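Local coordinates for protein serine protease inhibitor (Schistosoma haematobium, PDB 3STO) that probably inhibits serine-type endopeptidases by acting as a serpin, at residues N38-P43 with L300-D305; L44-T49 with F340-V345; D183-L188 with P333-N338; F241-K246 with V256-L261; V291-P296 with V373-T378. One frame throughout, in Å; residues are numbered along the deposited sequence.

Interaction 1: N38-P43 with L300-D305; sequences NFLTCP and LKNTLD
N38 brings its amide ND2 to 3.9 Å from L300 CD2, and the two side chains cross obliquely. Its OD1 takes the backbone N of M400 and of N401. At F39 it is the backbone O that meets a methyl of L300, CD1, at 4.1 Å. L40 and L300 carry the largest shares of the contact. L40 CG, anti to the backbone N (chi1 172°), carries CD2 to 3.7 Å from L300 O and 3.9 Å from L300 CB. L40 O accepts from N302 ND2 at 3.0 Å, with an N-H...O angle of 154°. The donor sits in the carbonyl plane, on a lone pair. The other end of that amide, N302 OD1, is bonded to N344 ND2. At T41, OG1 lies 3.7 Å from L304 CD1, with the two side chains at about a right angle, and is bonded to Y26 OH. The short strand axes make an angle of 70° and come no closer than 7.5 Å. This is packing between strands of different serpin sheets, B and A, not backbone pairing. N302 thus gives a buried backbone carbonyl a side-chain donor, framed by leucine on both segments.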
# COMPACT_ATOMS: atom_id res chain seq x y z
N ASN A 38 -3.43 -0.80 14.75
CA ASN A 38 -3.01 0.01 13.61
C ASN A 38 -3.06 -0.85 12.32
O ASN A 38 -2.78 -2.05 12.32
CB ASN A 38 -1.61 0.59 13.79
CG ASN A 38 -1.51 1.61 14.94
OD1 ASN A 38 -2.46 2.35 15.25
ND2 ASN A 38 -0.33 1.65 15.56
N PHE A 39 -3.44 -0.23 11.21
CA PHE A 39 -3.45 -0.94 9.96
C PHE A 39 -2.78 -0.08 8.88
O PHE A 39 -2.97 1.14 8.85
CB PHE A 39 -4.88 -1.30 9.55
CG PHE A 39 -4.95 -1.92 8.21
CD1 PHE A 39 -4.64 -3.27 8.04
CD2 PHE A 39 -5.27 -1.15 7.09
CE1 PHE A 39 -4.68 -3.88 6.75
CE2 PHE A 39 -5.32 -1.73 5.80
CZ PHE A 39 -5.03 -3.11 5.63
N LEU A 40 -2.04 -0.71 7.98
CA LEU A 40 -1.34 -0.00 6.91
C LEU A 40 -1.21 -0.94 5.71
O LEU A 40 -0.75 -2.06 5.84
CB LEU A 40 0.04 0.44 7.42
CG LEU A 40 1.05 1.05 6.47
CD1 LEU A 40 0.44 2.24 5.79
CD2 LEU A 40 2.33 1.43 7.18
N THR A 41 -1.65 -0.50 4.54
CA THR A 41 -1.46 -1.27 3.33
C THR A 41 -1.38 -0.46 2.02
O THR A 41 -1.99 0.60 1.88
CB THR A 41 -2.59 -2.33 3.15
OG1 THR A 41 -2.17 -3.32 2.20
CG2 THR A 41 -3.90 -1.65 2.68
N CYS A 42 -0.67 -1.04 1.04
CA CYS A 42 -0.62 -0.52 -0.33
C CYS A 42 -1.13 -1.50 -1.40
O CYS A 42 -0.40 -2.38 -1.88
CB CYS A 42 0.80 -0.08 -0.66
SG CYS A 42 0.98 0.00 -2.45
N PRO A 43 -2.39 -1.35 -1.81
CA PRO A 43 -3.08 -2.33 -2.66
C PRO A 43 -2.49 -2.55 -4.04
O PRO A 43 -2.67 -3.65 -4.60
CB PRO A 43 -4.50 -1.76 -2.79
CG PRO A 43 -4.61 -0.76 -1.69
CD PRO A 43 -3.26 -0.23 -1.41
N LEU A 300 4.45 4.40 11.30
CA LEU A 300 4.01 3.00 11.33
C LEU A 300 4.86 2.12 10.45
O LEU A 300 5.15 2.46 9.28
CB LEU A 300 2.57 2.79 10.85
CG LEU A 300 1.41 3.63 11.31
CD1 LEU A 300 0.14 2.97 10.80
CD2 LEU A 300 1.41 3.79 12.83
N LYS A 301 5.23 0.98 11.00
CA LYS A 301 5.79 -0.13 10.23
C LYS A 301 4.89 -1.35 10.33
O LYS A 301 4.22 -1.56 11.34
CB LYS A 301 7.19 -0.45 10.74
CG LYS A 301 8.08 0.65 10.39
CD LYS A 301 9.49 0.52 10.93
CE LYS A 301 10.13 1.92 10.86
NZ LYS A 301 11.63 1.97 11.19
N ASN A 302 4.86 -2.17 9.30
CA ASN A 302 4.14 -3.41 9.43
C ASN A 302 4.51 -4.41 8.35
O ASN A 302 5.08 -4.04 7.31
CB ASN A 302 2.63 -3.18 9.54
CG ASN A 302 1.94 -3.09 8.21
OD1 ASN A 302 2.57 -2.98 7.15
ND2 ASN A 302 0.63 -3.12 8.25
N THR A 303 4.17 -5.66 8.62
CA THR A 303 4.42 -6.78 7.71
C THR A 303 3.11 -7.54 7.58
O THR A 303 2.57 -8.03 8.57
CB THR A 303 5.42 -7.75 8.32
OG1 THR A 303 6.69 -7.10 8.46
CG2 THR A 303 5.59 -8.95 7.41
N LEU A 304 2.56 -7.59 6.39
CA LEU A 304 1.34 -8.35 6.18
C LEU A 304 1.63 -9.68 5.51
O LEU A 304 2.44 -9.74 4.56
CB LEU A 304 0.39 -7.57 5.29
CG LEU A 304 -0.28 -6.33 5.84
CD1 LEU A 304 -1.11 -5.76 4.72
CD2 LEU A 304 -1.12 -6.71 7.04
N ASP A 305 0.98 -10.73 6.02
CA ASP A 305 0.88 -12.03 5.35
C ASP A 305 -0.39 -11.95 4.53
O ASP A 305 -1.49 -11.91 5.08
CB ASP A 305 0.78 -13.17 6.36
CG ASP A 305 0.29 -14.50 5.74
OD1 ASP A 305 0.37 -14.67 4.49
OD2 ASP A 305 -0.18 -15.38 6.50

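Interaction 2: L44-T49 with F340-V345; sequences LGILFT and FIQTNV
Q342 OE1, 3.9 Å from I46 CD1, is gripped by two groups, N344 ND2 and T41 OG1. The N344 ND2 bond is 3.1 Å long, and its donor stands above the carbonyl plane of Q342. The amide's other atom, NE2, is bonded to C42 O and to N190 OD1. These bonds fix the rotation of the amide. Q342 CG is anti to the backbone N (chi1 -180°), and the chain runs on extended. I46 meets it at about a right angle, with CD1 only 3.3 Å from Q342 NE2. Helix 43-55 here packs on strand 339-348 of the central serpin sheet. In serpins this is helix B under strand 5 of sheet A, the shutter region, where the sheet opens when the reactive loop inserts. Further along, F340 and T49 reach toward each other tip to tip. F340 CZ lies 3.4 Å from T49 CG2. I46 O approaches the edge of the ring, 4.0 Å from F340 CZ, and I46 CG2 also touches CZ. T49 OG1 is bonded to G45 O at 2.9 Å, nearly along the C=O axis. G45 O takes T49 N as well, at 3.1 Å. T119 OG1 is a further partner of T49 OG1.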
# COMPACT_ATOMS: atom_id res chain seq x y z
N LEU A 44 -1.81 -1.55 -4.60
CA LEU A 44 -1.25 -1.69 -5.96
C LEU A 44 0.02 -2.55 -5.97
O LEU A 44 0.37 -3.16 -6.97
CB LEU A 44 -0.99 -0.32 -6.62
CG LEU A 44 -2.21 0.57 -6.89
CD1 LEU A 44 -1.80 1.81 -7.66
CD2 LEU A 44 -3.30 -0.17 -7.64
N GLY A 45 0.72 -2.56 -4.86
CA GLY A 45 1.87 -3.42 -4.73
C GLY A 45 1.47 -4.88 -4.71
O GLY A 45 2.24 -5.71 -5.17
N ILE A 46 0.29 -5.19 -4.17
CA ILE A 46 -0.22 -6.56 -4.19
C ILE A 46 -0.55 -6.90 -5.63
O ILE A 46 -0.22 -7.98 -6.10
CB ILE A 46 -1.54 -6.75 -3.39
CG1 ILE A 46 -1.55 -5.95 -2.08
CG2 ILE A 46 -1.82 -8.22 -3.13
CD1 ILE A 46 -0.41 -6.29 -1.14
N LEU A 47 -1.19 -5.96 -6.34
CA LEU A 47 -1.50 -6.12 -7.77
C LEU A 47 -0.27 -6.34 -8.66
O LEU A 47 -0.28 -7.22 -9.50
CB LEU A 47 -2.32 -4.92 -8.27
CG LEU A 47 -2.89 -5.01 -9.69
CD1 LEU A 47 -4.22 -4.31 -9.78
CD2 LEU A 47 -1.93 -4.43 -10.70
N PHE A 48 0.78 -5.54 -8.49
CA PHE A 48 2.01 -5.71 -9.27
C PHE A 48 2.71 -7.05 -8.97
O PHE A 48 3.24 -7.67 -9.86
CB PHE A 48 3.01 -4.58 -8.99
CG PHE A 48 2.54 -3.22 -9.43
CD1 PHE A 48 1.29 -3.05 -10.02
CD2 PHE A 48 3.34 -2.10 -9.26
CE1 PHE A 48 0.86 -1.79 -10.43
CE2 PHE A 48 2.93 -0.84 -9.67
CZ PHE A 48 1.69 -0.68 -10.24
N THR A 49 2.73 -7.46 -7.71
CA THR A 49 3.42 -8.68 -7.31
C THR A 49 2.70 -9.92 -7.83
O THR A 49 3.29 -10.78 -8.48
CB THR A 49 3.49 -8.79 -5.82
OG1 THR A 49 4.28 -7.70 -5.31
CG2 THR A 49 4.10 -10.13 -5.42
N PHE A 340 3.58 -14.72 1.01
CA PHE A 340 3.36 -13.57 0.18
C PHE A 340 3.20 -12.44 1.20
O PHE A 340 2.20 -12.34 1.91
CB PHE A 340 2.13 -13.81 -0.70
CG PHE A 340 1.86 -12.73 -1.72
CD1 PHE A 340 2.19 -11.42 -1.49
CD2 PHE A 340 1.26 -13.04 -2.92
CE1 PHE A 340 1.92 -10.43 -2.42
CE2 PHE A 340 0.99 -12.05 -3.86
CZ PHE A 340 1.32 -10.74 -3.60
N ILE A 341 4.23 -11.62 1.29
CA ILE A 341 4.38 -10.70 2.40
C ILE A 341 4.54 -9.30 1.87
O ILE A 341 5.36 -9.07 0.98
CB ILE A 341 5.62 -11.07 3.28
CG1 ILE A 341 5.40 -12.42 3.98
CG2 ILE A 341 5.84 -10.06 4.36
CD1 ILE A 341 6.69 -13.01 4.52
N GLN A 342 3.75 -8.37 2.42
CA GLN A 342 3.95 -6.94 2.19
C GLN A 342 4.50 -6.24 3.46
O GLN A 342 3.99 -6.40 4.56
CB GLN A 342 2.68 -6.24 1.68
CG GLN A 342 2.88 -4.75 1.43
CD GLN A 342 1.63 -4.08 0.88
OE1 GLN A 342 0.69 -3.79 1.63
NE2 GLN A 342 1.61 -3.82 -0.42
N THR A 343 5.58 -5.51 3.30
CA THR A 343 6.16 -4.81 4.40
C THR A 343 6.12 -3.31 4.07
O THR A 343 6.59 -2.89 3.00
CB THR A 343 7.57 -5.31 4.72
OG1 THR A 343 8.14 -4.51 5.77
CG2 THR A 343 8.45 -5.23 3.51
N ASN A 344 5.51 -2.53 4.98
CA ASN A 344 5.19 -1.12 4.76
C ASN A 344 5.78 -0.19 5.84
O ASN A 344 5.98 -0.59 6.99
CB ASN A 344 3.66 -0.89 4.72
CG ASN A 344 2.97 -1.73 3.65
OD1 ASN A 344 3.07 -1.43 2.46
ND2 ASN A 344 2.24 -2.77 4.07
N VAL A 345 6.05 1.05 5.46
CA VAL A 345 6.39 2.09 6.43
C VAL A 345 5.67 3.39 6.09
O VAL A 345 5.61 3.78 4.93
CB VAL A 345 7.89 2.34 6.53
CG1 VAL A 345 8.50 2.55 5.16
CG2 VAL A 345 8.16 3.55 7.47

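Interaction 3: D183-L188 with P333-N338; sequences DTAMIL and PNLYVN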
# COMPACT_ATOMS: atom_id res chain seq x y z
N ASP A 183 11.90 -26.36 4.16
CA ASP A 183 11.10 -26.94 3.10
C ASP A 183 10.33 -25.81 2.42
O ASP A 183 9.23 -26.00 1.90
CB ASP A 183 10.14 -28.01 3.66
CG ASP A 183 10.86 -29.29 4.04
OD1 ASP A 183 11.84 -29.66 3.35
OD2 ASP A 183 10.45 -29.94 5.04
N THR A 184 10.91 -24.62 2.43
CA THR A 184 10.33 -23.48 1.75
C THR A 184 10.78 -23.45 0.29
O THR A 184 11.97 -23.44 -0.00
CB THR A 184 10.65 -22.13 2.48
OG1 THR A 184 9.78 -21.99 3.61
CG2 THR A 184 10.45 -20.93 1.54
N ALA A 185 9.81 -23.43 -0.63
CA ALA A 185 10.10 -23.34 -2.06
C ALA A 185 10.26 -21.90 -2.55
O ALA A 185 11.21 -21.57 -3.25
CB ALA A 185 9.00 -24.06 -2.86
N MSE A 186 9.30 -21.05 -2.20
CA MSE A 186 9.24 -19.72 -2.78
C MSE A 186 8.56 -18.71 -1.89
O MSE A 186 7.50 -18.98 -1.30
CB MSE A 186 8.54 -19.76 -4.13
CG MSE A 186 8.38 -18.38 -4.78
SE MSE A 186 7.74 -18.46 -6.65
CE MSE A 186 6.50 -19.97 -6.49
N ILE A 187 9.17 -17.53 -1.81
CA ILE A 187 8.61 -16.42 -1.06
C ILE A 187 8.56 -15.15 -1.90
O ILE A 187 9.53 -14.77 -2.55
CB ILE A 187 9.42 -16.14 0.18
CG1 ILE A 187 9.23 -17.28 1.20
CG2 ILE A 187 9.04 -14.76 0.75
CD1 ILE A 187 9.99 -17.06 2.50
N LEU A 188 7.39 -14.52 -1.91
CA LEU A 188 7.21 -13.22 -2.55
C LEU A 188 7.14 -12.12 -1.49
O LEU A 188 6.47 -12.28 -0.45
CB LEU A 188 5.92 -13.19 -3.36
CG LEU A 188 5.70 -14.21 -4.48
CD1 LEU A 188 4.30 -14.04 -5.04
CD2 LEU A 188 6.74 -13.99 -5.55
N PRO A 333 8.35 -29.66 -10.87
CA PRO A 333 6.99 -29.45 -10.35
C PRO A 333 7.05 -29.28 -8.83
O PRO A 333 8.13 -29.41 -8.22
CB PRO A 333 6.27 -30.75 -10.75
CG PRO A 333 7.35 -31.78 -10.71
CD PRO A 333 8.63 -31.08 -11.14
N ASN A 334 5.90 -28.97 -8.24
CA ASN A 334 5.86 -28.66 -6.81
C ASN A 334 6.34 -27.27 -6.42
O ASN A 334 6.35 -26.96 -5.24
CB ASN A 334 6.64 -29.70 -6.00
CG ASN A 334 6.06 -31.08 -6.11
OD1 ASN A 334 4.84 -31.26 -6.20
ND2 ASN A 334 6.93 -32.09 -6.12
N LEU A 335 6.78 -26.44 -7.37
CA LEU A 335 7.01 -25.04 -7.06
C LEU A 335 5.67 -24.40 -6.74
O LEU A 335 4.74 -24.43 -7.56
CB LEU A 335 7.65 -24.27 -8.21
CG LEU A 335 7.98 -22.82 -7.84
CD1 LEU A 335 9.00 -22.72 -6.73
CD2 LEU A 335 8.44 -22.05 -9.04
N TYR A 336 5.56 -23.83 -5.55
CA TYR A 336 4.40 -23.03 -5.20
C TYR A 336 4.84 -21.94 -4.24
O TYR A 336 5.97 -21.95 -3.74
CB TYR A 336 3.31 -23.88 -4.55
CG TYR A 336 3.72 -24.38 -3.19
CD1 TYR A 336 4.65 -25.43 -3.06
CD2 TYR A 336 3.20 -23.81 -2.02
CE1 TYR A 336 5.01 -25.90 -1.82
CE2 TYR A 336 3.56 -24.27 -0.78
CZ TYR A 336 4.47 -25.31 -0.68
OH TYR A 336 4.83 -25.77 0.55
N VAL A 337 3.94 -20.99 -3.97
CA VAL A 337 4.31 -19.87 -3.12
C VAL A 337 4.03 -20.20 -1.66
O VAL A 337 2.89 -20.51 -1.31
CB VAL A 337 3.58 -18.59 -3.57
CG1 VAL A 337 3.76 -17.48 -2.50
CG2 VAL A 337 4.12 -18.14 -4.92
N ASN A 338 5.06 -20.16 -0.81
CA ASN A 338 4.86 -20.42 0.61
C ASN A 338 4.33 -19.17 1.32
O ASN A 338 3.37 -19.25 2.09
CB ASN A 338 6.16 -20.85 1.28
CG ASN A 338 6.66 -22.17 0.79
OD1 ASN A 338 7.37 -22.25 -0.23
ND2 ASN A 338 6.30 -23.24 1.50
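N338 OD1 takes two backbone N-H groups from consecutive residues. A185 N is 2.7 Å from N338 OD1, with an angle of 136° at the hydrogen, and stands above the carbonyl plane. M186 N is 3.0 Å from N338 OD1. This bond is straighter, at 169°, and lies in the plane. The backbone answers in the other direction, with N338 N giving to M186 O at 2.8 Å. One asparagine therefore holds the start of strand 186-197 through both its side chain and its main chain. N338 CG sits beside its own backbone N, anti to the carbonyl carbon, which lets OD1 and N both meet the backbone of A185 and M186. T184 CG2 also comes near N338 OD1.

Packing surrounds these bonds. M186 is a selenomethionine, and its chain bends at the last torsion (chi3 37°), which places CE. CE meets V337 CG2 at 3.4 Å and L335 CG at 3.5 Å. Nearer the backbone, M186 CB lies 3.4 Å from Y336 O. A185 CB touches L335 CD1 at 4.1 Å. L188 crosses V337 at about a right angle, with L188 CD1 4.1 Å from V337 CG2.

On one side strand 112-124 pairs with this segment, E124 with A185 and F122 with I187. On the other, L188 pairs with E339 and I341 of strand 339-348. Strands 186-197 and 339-348 are parallel and direct neighbours, as in serpins whose reactive loop is not inserted between them. The L335 side chain rests on V123. L188 reaches T49 and L53 of helix 43-55.

Interaction 4: F241-K246 with V256-L261; sequences FEIVSK and VIVLPL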
# COMPACT_ATOMS: atom_id res chain seq x y z
N PHE A 241 -18.06 11.93 9.94
CA PHE A 241 -16.64 12.36 9.88
C PHE A 241 -16.38 13.67 9.10
O PHE A 241 -17.27 14.24 8.47
CB PHE A 241 -15.78 11.22 9.34
CG PHE A 241 -16.20 10.72 7.97
CD1 PHE A 241 -16.02 11.51 6.83
CD2 PHE A 241 -16.75 9.47 7.82
CE1 PHE A 241 -16.38 11.06 5.57
CE2 PHE A 241 -17.13 9.01 6.56
CZ PHE A 241 -16.96 9.81 5.43
N GLU A 242 -15.15 14.14 9.17
CA GLU A 242 -14.73 15.30 8.40
C GLU A 242 -13.39 14.95 7.79
O GLU A 242 -12.69 14.09 8.30
CB GLU A 242 -14.67 16.60 9.27
CG GLU A 242 -13.83 16.51 10.57
CD GLU A 242 -13.97 17.75 11.53
OE1 GLU A 242 -14.54 18.80 11.13
OE2 GLU A 242 -13.50 17.69 12.69
N ILE A 243 -13.03 15.65 6.71
CA ILE A 243 -11.85 15.30 5.96
C ILE A 243 -11.06 16.53 5.55
O ILE A 243 -11.66 17.54 5.19
CB ILE A 243 -12.29 14.51 4.66
CG1 ILE A 243 -13.00 13.20 5.03
CG2 ILE A 243 -11.11 14.25 3.70
CD1 ILE A 243 -13.42 12.38 3.84
N VAL A 244 -9.73 16.45 5.61
CA VAL A 244 -8.86 17.42 5.00
C VAL A 244 -7.96 16.71 4.04
O VAL A 244 -7.68 15.53 4.21
CB VAL A 244 -7.93 18.26 6.00
CG1 VAL A 244 -8.75 19.25 6.80
CG2 VAL A 244 -7.10 17.35 6.89
N SER A 245 -7.50 17.45 3.03
CA SER A 245 -6.53 16.95 2.06
C SER A 245 -5.32 17.86 2.10
O SER A 245 -5.45 19.06 1.90
CB SER A 245 -7.14 16.97 0.68
OG SER A 245 -6.40 16.13 -0.14
N LYS A 246 -4.17 17.31 2.41
CA LYS A 246 -2.98 18.13 2.54
C LYS A 246 -2.00 17.68 1.46
O LYS A 246 -1.43 16.60 1.54
CB LYS A 246 -2.35 17.99 3.91
CG LYS A 246 -1.06 18.77 4.06
CD LYS A 246 -0.54 18.79 5.50
CE LYS A 246 0.78 19.59 5.61
NZ LYS A 246 0.66 20.93 5.02
N VAL A 256 -4.73 12.44 2.83
CA VAL A 256 -6.12 12.61 3.21
C VAL A 256 -6.32 12.06 4.62
O VAL A 256 -5.99 10.91 4.88
CB VAL A 256 -7.04 11.92 2.20
CG1 VAL A 256 -8.52 11.95 2.66
CG2 VAL A 256 -6.86 12.57 0.80
N ILE A 257 -6.82 12.90 5.54
CA ILE A 257 -7.14 12.48 6.90
C ILE A 257 -8.63 12.43 7.08
O ILE A 257 -9.35 13.34 6.67
CB ILE A 257 -6.51 13.38 7.97
CG1 ILE A 257 -5.02 13.62 7.63
CG2 ILE A 257 -6.69 12.80 9.40
CD1 ILE A 257 -4.52 14.99 8.10
N VAL A 258 -9.10 11.32 7.62
CA VAL A 258 -10.51 11.15 7.87
C VAL A 258 -10.73 11.09 9.38
O VAL A 258 -10.33 10.12 10.03
CB VAL A 258 -11.08 9.86 7.24
CG1 VAL A 258 -12.59 9.80 7.45
CG2 VAL A 258 -10.76 9.81 5.75
N LEU A 259 -11.35 12.13 9.92
CA LEU A 259 -11.45 12.30 11.37
C LEU A 259 -12.90 12.18 11.80
O LEU A 259 -13.75 12.98 11.42
CB LEU A 259 -10.85 13.66 11.81
CG LEU A 259 -10.68 13.85 13.32
CD1 LEU A 259 -9.64 12.86 13.92
CD2 LEU A 259 -10.31 15.28 13.67
N PRO A 260 -13.19 11.15 12.60
CA PRO A 260 -14.54 10.99 13.16
C PRO A 260 -14.95 12.23 13.96
O PRO A 260 -14.11 12.85 14.64
CB PRO A 260 -14.39 9.80 14.10
CG PRO A 260 -13.22 9.04 13.54
CD PRO A 260 -12.27 10.10 13.08
N LEU A 261 -16.22 12.59 13.87
CA LEU A 261 -16.73 13.76 14.59
C LEU A 261 -16.67 13.66 16.12
O LEU A 261 -16.63 14.66 16.82
CB LEU A 261 -18.11 14.15 14.07
CG LEU A 261 -17.94 14.67 12.64
CD1 LEU A 261 -19.26 14.96 11.95
CD2 LEU A 261 -17.08 15.91 12.66
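E242 and L259 face each other as a hydrogen-bonded pair in an antiparallel beta hairpin, part of sheet B of the serpin fold. The strand axes run at 156° to each other.

The backbone bonds come in two rings. E242 N gives to L259 O at 2.9 Å, and L259 N gives back to E242 O at 2.9 Å. In the second ring, I257 N gives to V244 O at 3.1 Å. The return bond from V244 N to I257 O is weak, at 3.3 Å. The pairs I243 with V258 and S245 with V256 are non-hydrogen-bonded. There, I243 CA-H points at I257 O, and V256 CA-H at V244 O.

Apolar contacts fill both faces. On the face of I243 and V258, I243 CG2 meets V256 CG1 at 3.6 Å. On the face of V244 and I257 the two side chains lie side by side, with V244 CG2 3.7 Å from I257 CD1. F375 packs on that face against V244, I257 and L259.

One ring contact is present. V258 CG1 sits over a face of the F241 ring, 4.1 Å from its centroid and 25° off the normal, offset toward the rim. F241 CG, placed between the backbone N and the carbonyl carbon (chi1 58°), itself touches V258 CG1. L272 of helix 269-273 touches both residues.

Polar ends finish outside the pairing. L261 CD2 touches E242 CD and CG, the side chains crossing at a slant, and E242 OE1 is bonded to Y233 OH. S245 OG is bonded to T254 OG1 and lies 3.7 Å from V256 CG2.

Interaction 5: V291-P296 with V373-T378; sequences VSLRLP and VDFHVT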
# COMPACT_ATOMS: atom_id res chain seq x y z
N VAL A 291 -7.79 26.31 7.85
CA VAL A 291 -7.86 25.27 8.85
C VAL A 291 -6.76 25.40 9.87
O VAL A 291 -5.57 25.61 9.54
CB VAL A 291 -7.73 23.88 8.18
CG1 VAL A 291 -7.85 22.79 9.20
CG2 VAL A 291 -8.80 23.73 7.15
N SER A 292 -7.17 25.29 11.13
CA SER A 292 -6.23 25.05 12.22
C SER A 292 -6.04 23.52 12.29
O SER A 292 -6.95 22.79 12.68
CB SER A 292 -6.79 25.58 13.53
OG SER A 292 -6.04 25.10 14.62
N LEU A 293 -4.88 23.05 11.88
CA LEU A 293 -4.62 21.63 11.78
C LEU A 293 -3.65 21.19 12.86
O LEU A 293 -2.56 21.73 12.98
CB LEU A 293 -4.03 21.30 10.40
CG LEU A 293 -3.42 19.91 10.14
CD1 LEU A 293 -4.45 18.83 10.34
CD2 LEU A 293 -2.81 19.81 8.72
N ARG A 294 -4.04 20.19 13.64
CA ARG A 294 -3.05 19.54 14.50
C ARG A 294 -2.97 18.09 14.16
O ARG A 294 -3.98 17.41 14.01
CB ARG A 294 -3.42 19.67 15.97
CG ARG A 294 -3.73 21.08 16.39
CD ARG A 294 -3.62 21.18 17.88
NE ARG A 294 -4.15 22.44 18.36
CZ ARG A 294 -4.99 22.53 19.36
NH1 ARG A 294 -5.38 21.42 19.99
NH2 ARG A 294 -5.43 23.71 19.75
N LEU A 295 -1.75 17.60 14.09
CA LEU A 295 -1.50 16.30 13.53
C LEU A 295 -0.29 15.72 14.24
O LEU A 295 0.78 16.33 14.25
CB LEU A 295 -1.25 16.43 11.99
CG LEU A 295 -0.99 15.16 11.17
CD1 LEU A 295 -2.22 14.24 11.19
CD2 LEU A 295 -0.56 15.45 9.70
N PRO A 296 -0.44 14.52 14.80
CA PRO A 296 0.69 13.81 15.41
C PRO A 296 1.82 13.49 14.39
O PRO A 296 1.56 13.17 13.23
CB PRO A 296 0.04 12.50 15.92
CG PRO A 296 -1.42 12.74 15.87
CD PRO A 296 -1.67 13.70 14.80
N VAL A 373 -12.09 26.63 10.57
CA VAL A 373 -12.31 25.24 10.99
C VAL A 373 -11.18 24.71 11.87
O VAL A 373 -9.99 24.95 11.59
CB VAL A 373 -12.47 24.34 9.74
CG1 VAL A 373 -11.60 23.15 9.80
CG2 VAL A 373 -13.92 23.98 9.52
N ASP A 374 -11.52 24.00 12.95
CA ASP A 374 -10.47 23.27 13.68
C ASP A 374 -10.41 21.86 13.17
O ASP A 374 -11.44 21.24 12.94
CB ASP A 374 -10.74 23.24 15.17
CG ASP A 374 -10.45 24.56 15.82
OD1 ASP A 374 -9.83 25.41 15.15
OD2 ASP A 374 -10.82 24.75 17.00
N PHE A 375 -9.21 21.35 12.94
CA PHE A 375 -9.07 19.95 12.56
C PHE A 375 -7.96 19.41 13.42
O PHE A 375 -6.79 19.46 13.04
CB PHE A 375 -8.72 19.81 11.07
CG PHE A 375 -9.00 18.45 10.50
CD1 PHE A 375 -10.24 18.14 10.02
CD2 PHE A 375 -7.99 17.49 10.44
CE1 PHE A 375 -10.49 16.89 9.48
CE2 PHE A 375 -8.23 16.24 9.91
CZ PHE A 375 -9.47 15.93 9.44
N HIS A 376 -8.34 18.91 14.60
CA HIS A 376 -7.35 18.53 15.60
C HIS A 376 -7.33 17.02 15.78
O HIS A 376 -8.28 16.43 16.26
CB HIS A 376 -7.64 19.25 16.92
CG HIS A 376 -7.51 20.73 16.83
ND1 HIS A 376 -7.90 21.58 17.84
CD2 HIS A 376 -7.03 21.52 15.83
CE1 HIS A 376 -7.68 22.82 17.47
NE2 HIS A 376 -7.15 22.81 16.26
N VAL A 377 -6.24 16.40 15.35
CA VAL A 377 -6.21 14.94 15.21
C VAL A 377 -5.78 14.39 16.57
O VAL A 377 -4.61 14.13 16.80
CB VAL A 377 -5.29 14.48 14.00
CG1 VAL A 377 -5.25 12.99 13.86
CG2 VAL A 377 -5.76 15.10 12.69
N THR A 378 -6.74 14.23 17.48
CA THR A 378 -6.46 13.91 18.87
C THR A 378 -7.00 12.55 19.32
O THR A 378 -6.95 12.20 20.50
CB THR A 378 -7.07 15.00 19.82
OG1 THR A 378 -8.47 15.12 19.54
CG2 THR A 378 -6.44 16.33 19.60
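R294 lays its guanidinium flat on the H376 ring, the centres 3.6 Å apart and the planes 18° from parallel. H376 CE1 sits over the centre of the guanidinium. On the ring side R294 CZ is offset toward the rim, and R294 CD also lies over the ring. The R294 chain is extended from CG to NE. R294 NH1 has a salt bridge to E210, while the like-charged R208 lies close to NE. The opposite face of the H376 ring meets D374 CB. At the ring edge, in plane, S292 OG is hydrogen-bonded to H376 NE2 at 3.0 Å. The imidazole is thus covered on both faces and held at one edge.

On the other face of the sheet the residues of this contact are apolar. V291 lies side by side with V373 and with F375, its CG1 3.8 Å from V373 CG1 and 3.6 Å from F375 CB. L293 CD1 meets F375 CD2 at 3.8 Å.

Backbone bonds alternate along the parallel pair. S292 N gives to V373 O, F375 N to S292 O at 2.7 Å, R294 N to F375 O, and V377 N to R294 O. V377 then centres an inverse gamma turn. In serpin terms these are strands 2 and 1 of sheet C, with the second lying just after the reactive loop.

In the fold
Interactions 1 and 2 have centres about 9 Å apart and lie on neighbouring strands 287-305 and 339-348; N302 O and N344 N lie 2.8 Å apart, a probable hydrogen bond. Interaction 3 continues along the same central sheet, about 18 Å from interaction 2 centre to centre, linked by I341 N to L188 O at 2.9 Å. Interactions 4 and 5 form the other end of the molecule, their centres about 9 Å apart and joined through F375. Strand 287-305 links interactions 1 and 5, whose centres are about 25 Å apart. The centres of interactions 3 and 5 are about 47 Å apart. The reactive loop of serpins leads from strand 339-348 toward strand 373-376; residues 358-364 here are not modelled.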